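Local coordinates for putative protein-disulfide isomerase (Pseudomonas syringae pv. tomato, PDB 3GN3), which is of unknown function but probably acts as a thiol-disulfide oxidoreductase or isomerase of the DsbA family, at residues Lys31-Gln42 and Ser170-Ile181. Residues are numbered along the deposited sequence; the frame is centred on the assembly and turned at random.
With SO4 (sulfate ion), chain C.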
loop_
_atom_site.group_PDB
_atom_site.type_symbol
_atom_site.label_atom_id
_atom_site.label_comp_id
_atom_site.label_asym_id
_atom_site.label_seq_id
_atom_site.Cartn_x
_atom_site.Cartn_y
_atom_site.Cartn_z
ATOM N N LYS A 31 21.795 13.627 3.531
ATOM C CA LYS A 31 22.604 13.459 2.337
ATOM C C LYS A 31 21.788 13.772 1.058
ATOM O O LYS A 31 22.207 14.593 0.232
ATOM C CB LYS A 31 23.167 12.045 2.334
ATOM C CG LYS A 31 24.340 11.805 1.438
ATOM C CD LYS A 31 25.311 10.873 2.174
ATOM C CE LYS A 31 25.954 9.849 1.253
ATOM N NZ LYS A 31 24.967 8.747 0.906
ATOM N N ALA A 32 20.615 13.157 0.901
ATOM C CA ALA A 32 19.776 13.447 -0.272
ATOM C C ALA A 32 19.272 14.893 -0.262
ATOM O O ALA A 32 19.160 15.535 -1.321
ATOM C CB ALA A 32 18.600 12.455 -0.375
ATOM N N PHE A 33 18.984 15.405 0.934
ATOM C CA PHE A 33 18.448 16.754 1.076
ATOM C C PHE A 33 19.426 17.785 0.506
ATOM O O PHE A 33 19.060 18.609 -0.334
ATOM C CB PHE A 33 18.133 17.057 2.550
ATOM C CG PHE A 33 17.762 18.489 2.806
ATOM C CD1 PHE A 33 16.531 18.984 2.393
ATOM C CD2 PHE A 33 18.664 19.350 3.439
ATOM C CE1 PHE A 33 16.183 20.313 2.628
ATOM C CE2 PHE A 33 18.324 20.691 3.687
ATOM C CZ PHE A 33 17.085 21.175 3.279
ATOM N N PHE A 34 20.669 17.715 0.968
ATOM C CA PHE A 34 21.742 18.552 0.441
ATOM C C PHE A 34 22.094 18.350 -1.050
ATOM O O PHE A 34 22.977 19.030 -1.556
ATOM C CB PHE A 34 23.001 18.449 1.318
ATOM C CG PHE A 34 22.878 19.159 2.648
ATOM C CD1 PHE A 34 22.569 20.525 2.709
ATOM C CD2 PHE A 34 23.086 18.474 3.839
ATOM C CE1 PHE A 34 22.450 21.193 3.943
ATOM C CE2 PHE A 34 22.972 19.135 5.078
ATOM C CZ PHE A 34 22.655 20.499 5.122
ATOM N N LYS A 35 21.399 17.461 -1.763
ATOM C CA LYS A 35 21.629 17.305 -3.198
ATOM C C LYS A 35 20.485 17.871 -4.024
ATOM O O LYS A 35 20.554 17.892 -5.260
ATOM C CB LYS A 35 21.858 15.838 -3.565
ATOM C CG LYS A 35 23.188 15.258 -3.079
ATOM C CD LYS A 35 23.477 13.905 -3.745
ATOM C CE LYS A 35 24.518 13.137 -2.964
ATOM N NZ LYS A 35 24.706 11.755 -3.477
ATOM N N LEU A 36 19.430 18.344 -3.374
ATOM C CA LEU A 36 18.260 18.772 -4.131
ATOM C C LEU A 36 18.471 20.074 -4.910
ATOM O O LEU A 36 17.876 20.260 -5.978
ATOM C CB LEU A 36 16.998 18.800 -3.262
ATOM C CG LEU A 36 16.543 17.444 -2.698
ATOM C CD1 LEU A 36 15.444 17.657 -1.656
ATOM C CD2 LEU A 36 16.089 16.459 -3.797
ATOM N N ASP A 37 19.333 20.961 -4.396
ATOM C CA ASP A 37 19.706 22.184 -5.135
ATOM C C ASP A 37 20.397 21.837 -6.453
ATOM O O ASP A 37 19.950 22.292 -7.503
ATOM C CB ASP A 37 20.576 23.131 -4.305
ATOM C CG ASP A 37 19.771 23.956 -3.296
ATOM O OD1 ASP A 37 20.390 24.530 -2.365
ATOM O OD2 ASP A 37 18.527 24.040 -3.412
ATOM N N ASP A 38 21.445 21.005 -6.394
ATOM C CA ASP A 38 22.109 20.512 -7.612
ATOM C C ASP A 38 21.116 19.863 -8.524
ATOM O O ASP A 38 21.130 20.114 -9.726
ATOM C CB ASP A 38 23.146 19.425 -7.349
ATOM C CG ASP A 38 24.110 19.781 -6.289
ATOM O OD1 ASP A 38 23.989 20.902 -5.725
ATOM O OD2 ASP A 38 24.985 18.912 -6.018
ATOM N N LEU A 39 20.279 18.995 -7.960
ATOM C CA LEU A 39 19.343 18.269 -8.781
ATOM C C LEU A 39 18.510 19.215 -9.661
ATOM O O LEU A 39 18.421 19.030 -10.874
ATOM C CB LEU A 39 18.452 17.330 -7.952
ATOM C CG LEU A 39 17.493 16.757 -8.993
ATOM C CD1 LEU A 39 18.097 15.526 -9.689
ATOM C CD2 LEU A 39 16.135 16.506 -8.461
ATOM N N LEU A 40 17.921 20.226 -9.039
ATOM C CA LEU A 40 17.091 21.198 -9.736
ATOM C C LEU A 40 17.896 21.995 -10.793
ATOM O O LEU A 40 17.462 22.159 -11.935
ATOM C CB LEU A 40 16.475 22.126 -8.696
ATOM C CG LEU A 40 15.230 22.923 -9.042
ATOM C CD1 LEU A 40 14.101 21.996 -9.478
ATOM C CD2 LEU A 40 14.860 23.727 -7.828
ATOM N N ALA A 41 19.076 22.463 -10.388
ATOM C CA ALA A 41 20.036 23.122 -11.281
ATOM C C ALA A 41 20.402 22.254 -12.499
ATOM O O ALA A 41 20.339 22.710 -13.636
ATOM C CB ALA A 41 21.278 23.496 -10.503
ATOM N N GLN A 42 20.773 21.006 -12.250
ATOM C CA GLN A 42 21.181 20.088 -13.303
ATOM C C GLN A 42 20.029 19.537 -14.106
ATOM O O GLN A 42 20.149 19.416 -15.302
ATOM C CB GLN A 42 22.006 18.947 -12.728
ATOM C CG GLN A 42 23.238 19.454 -12.041
ATOM C CD GLN A 42 24.107 18.364 -11.535
ATOM O OE1 GLN A 42 24.169 17.274 -12.116
ATOM N NE2 GLN A 42 24.804 18.637 -10.443
ATOM N N SER A 170 20.518 7.825 -2.007
ATOM C CA SER A 170 21.086 9.105 -1.551
ATOM C C SER A 170 22.570 9.215 -1.863
ATOM O O SER A 170 23.097 10.320 -2.000
ATOM C CB SER A 170 20.865 9.311 -0.058
ATOM O OG SER A 170 21.397 8.233 0.674
ATOM N N GLY A 171 23.229 8.060 -1.973
ATOM C CA GLY A 171 24.586 7.974 -2.486
ATOM C C GLY A 171 24.728 8.293 -3.971
ATOM O O GLY A 171 25.822 8.602 -4.422
ATOM N N ASP A 172 23.659 8.219 -4.756
ATOM C CA ASP A 172 23.808 8.440 -6.196
ATOM C C ASP A 172 24.434 9.794 -6.523
ATOM O O ASP A 172 24.173 10.788 -5.835
ATOM C CB ASP A 172 22.469 8.345 -6.929
ATOM C CG ASP A 172 21.914 6.947 -6.957
ATOM O OD1 ASP A 172 22.662 6.001 -6.626
ATOM O OD2 ASP A 172 20.714 6.802 -7.298
ATOM N N PRO A 173 25.273 9.834 -7.581
ATOM C CA PRO A 173 25.645 11.129 -8.160
ATOM C C PRO A 173 24.381 11.795 -8.705
ATOM O O PRO A 173 23.531 11.118 -9.322
ATOM C CB PRO A 173 26.580 10.751 -9.320
ATOM C CG PRO A 173 26.986 9.335 -9.085
ATOM C CD PRO A 173 25.990 8.695 -8.195
ATOM N N VAL A 174 24.260 13.102 -8.492
ATOM C CA VAL A 174 23.082 13.846 -8.963
ATOM C C VAL A 174 22.830 13.612 -10.462
ATOM O O VAL A 174 21.676 13.580 -10.915
ATOM C CB VAL A 174 23.202 15.359 -8.608
ATOM C CG1 VAL A 174 22.098 16.198 -9.248
ATOM C CG2 VAL A 174 23.199 15.538 -7.094
ATOM N N SER A 175 23.906 13.412 -11.222
ATOM C CA SER A 175 23.808 13.168 -12.669
ATOM C C SER A 175 23.087 11.860 -12.967
ATOM O O SER A 175 22.442 11.753 -14.013
ATOM C CB SER A 175 25.188 13.184 -13.335
ATOM O OG SER A 175 26.092 12.383 -12.603
ATOM N N LYS A 176 23.177 10.883 -12.049
ATOM C CA LYS A 176 22.349 9.672 -12.179
ATOM C C LYS A 176 20.856 9.986 -11.970
ATOM O O LYS A 176 20.019 9.552 -12.790
ATOM C CB LYS A 176 22.807 8.510 -11.295
ATOM C CG LYS A 176 22.024 7.238 -11.574
ATOM C CD LYS A 176 22.334 6.137 -10.547
ATOM C CE LYS A 176 21.194 5.060 -10.432
ATOM N NZ LYS A 176 19.986 5.491 -9.625
ATOM N N TRP A 177 20.533 10.770 -10.929
ATOM C CA TRP A 177 19.150 11.226 -10.728
ATOM C C TRP A 177 18.627 11.902 -11.967
ATOM O O TRP A 177 17.492 11.652 -12.362
ATOM C CB TRP A 177 18.975 12.173 -9.536
ATOM C CG TRP A 177 19.286 11.576 -8.176
ATOM C CD1 TRP A 177 19.586 10.258 -7.883
ATOM C CD2 TRP A 177 19.283 12.276 -6.925
ATOM N NE1 TRP A 177 19.788 10.115 -6.523
ATOM C CE2 TRP A 177 19.607 11.333 -5.913
ATOM C CE3 TRP A 177 19.043 13.611 -6.558
ATOM C CZ2 TRP A 177 19.706 11.690 -4.550
ATOM C CZ3 TRP A 177 19.137 13.969 -5.186
ATOM C CH2 TRP A 177 19.465 13.005 -4.207
ATOM N N VAL A 178 19.457 12.736 -12.596
ATOM C CA VAL A 178 19.022 13.486 -13.787
ATOM C C VAL A 178 18.617 12.535 -14.929
ATOM O O VAL A 178 17.539 12.713 -15.528
ATOM C CB VAL A 178 20.089 14.542 -14.255
ATOM C CG1 VAL A 178 19.532 15.470 -15.330
ATOM C CG2 VAL A 178 20.594 15.354 -13.075
ATOM N N SER A 179 19.438 11.512 -15.202
ATOM C CA SER A 179 19.062 10.523 -16.242
ATOM C C SER A 179 17.892 9.649 -15.813
ATOM O O SER A 179 17.056 9.320 -16.645
ATOM C CB SER A 179 20.208 9.601 -16.659
ATOM O OG SER A 179 21.416 9.948 -16.035
ATOM N N ASP A 180 17.855 9.248 -14.534
ATOM C CA ASP A 180 16.726 8.475 -13.985
ATOM C C ASP A 180 15.430 9.246 -14.192
ATOM O O ASP A 180 14.441 8.679 -14.669
ATOM C CB ASP A 180 16.899 8.202 -12.488
ATOM C CG ASP A 180 18.036 7.239 -12.184
ATOM O OD1 ASP A 180 18.507 6.547 -13.114
ATOM O OD2 ASP A 180 18.454 7.166 -11.002
ATOM N N ILE A 181 15.435 10.538 -13.846
ATOM C CA ILE A 181 14.259 11.370 -14.062
ATOM C C ILE A 181 13.923 11.419 -15.567
ATOM O O ILE A 181 12.757 11.249 -15.955
ATOM C CB ILE A 181 14.363 12.777 -13.383
ATOM C CG1 ILE A 181 14.325 12.619 -11.854
ATOM C CG2 ILE A 181 13.215 13.675 -13.835
ATOM C CD1 ILE A 181 15.028 13.703 -11.049
HETATM S S SO4 C . 19.613 5.316 0.492
HETATM O O1 SO4 C . 20.169 4.101 -0.119
HETATM O O2 SO4 C . 18.246 5.103 0.994
HETATM O O3 SO4 C . 20.461 5.777 1.584
HETATM O O4 SO4 C . 19.560 6.353 -0.519
#
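K35 reaches across to the loop before helix 174-181 and grips two backbone carbonyls. Its NZ donates to O of S170 and to O of D172, each at 2.6 Å. The D172 bond comes from above the carbonyl plane; at S170 O the ammonium is tilted 24° from the carbonyl plane. The chain is extended beyond CG, which carries the ammonium to the loop. On the way K35 CD passes V174 CG2 at 3.7 Å, the two side chains running in opposite directions. A32 CB meets S170 CB at 3.9 Å, and S170 N and OG face a sulfate, probably from the crystallisation liquor.

L39 is the apolar centre, a knob in the hole formed by V174, W177, V178 and I181. With CG anti to the backbone N (chi1 176°), the L39 branch turns into the hole and puts CD1 3.5 Å from W177 CB. The L39 and I181 side chains meet tip to tip. V174 CG1 lies 3.5 Å from L39 CA. Q42 CB is 3.9 Å from V178 CG2.

The W177 ring packs against the turn joining helices 27-33 and 36-43. K35 CB approaches obliquely, 3.7 Å from W177 CZ3, while A32 O lies at the ring edge. W177 NE1 hydrogen-bonds to S169 O, and the backbone N of S169 bonds to D172 OD2. K176 bridges D172 and D180, tying the loop to its helix.

Segments 36-42 and 174-181 cross at -50°, and L39 and I181 also rest on strands 16-22 and 48-54. The C-terminal helix thus packs beside the first helical region on one sheet face, consistent with the thioredoxin-like fold of the DsbA family.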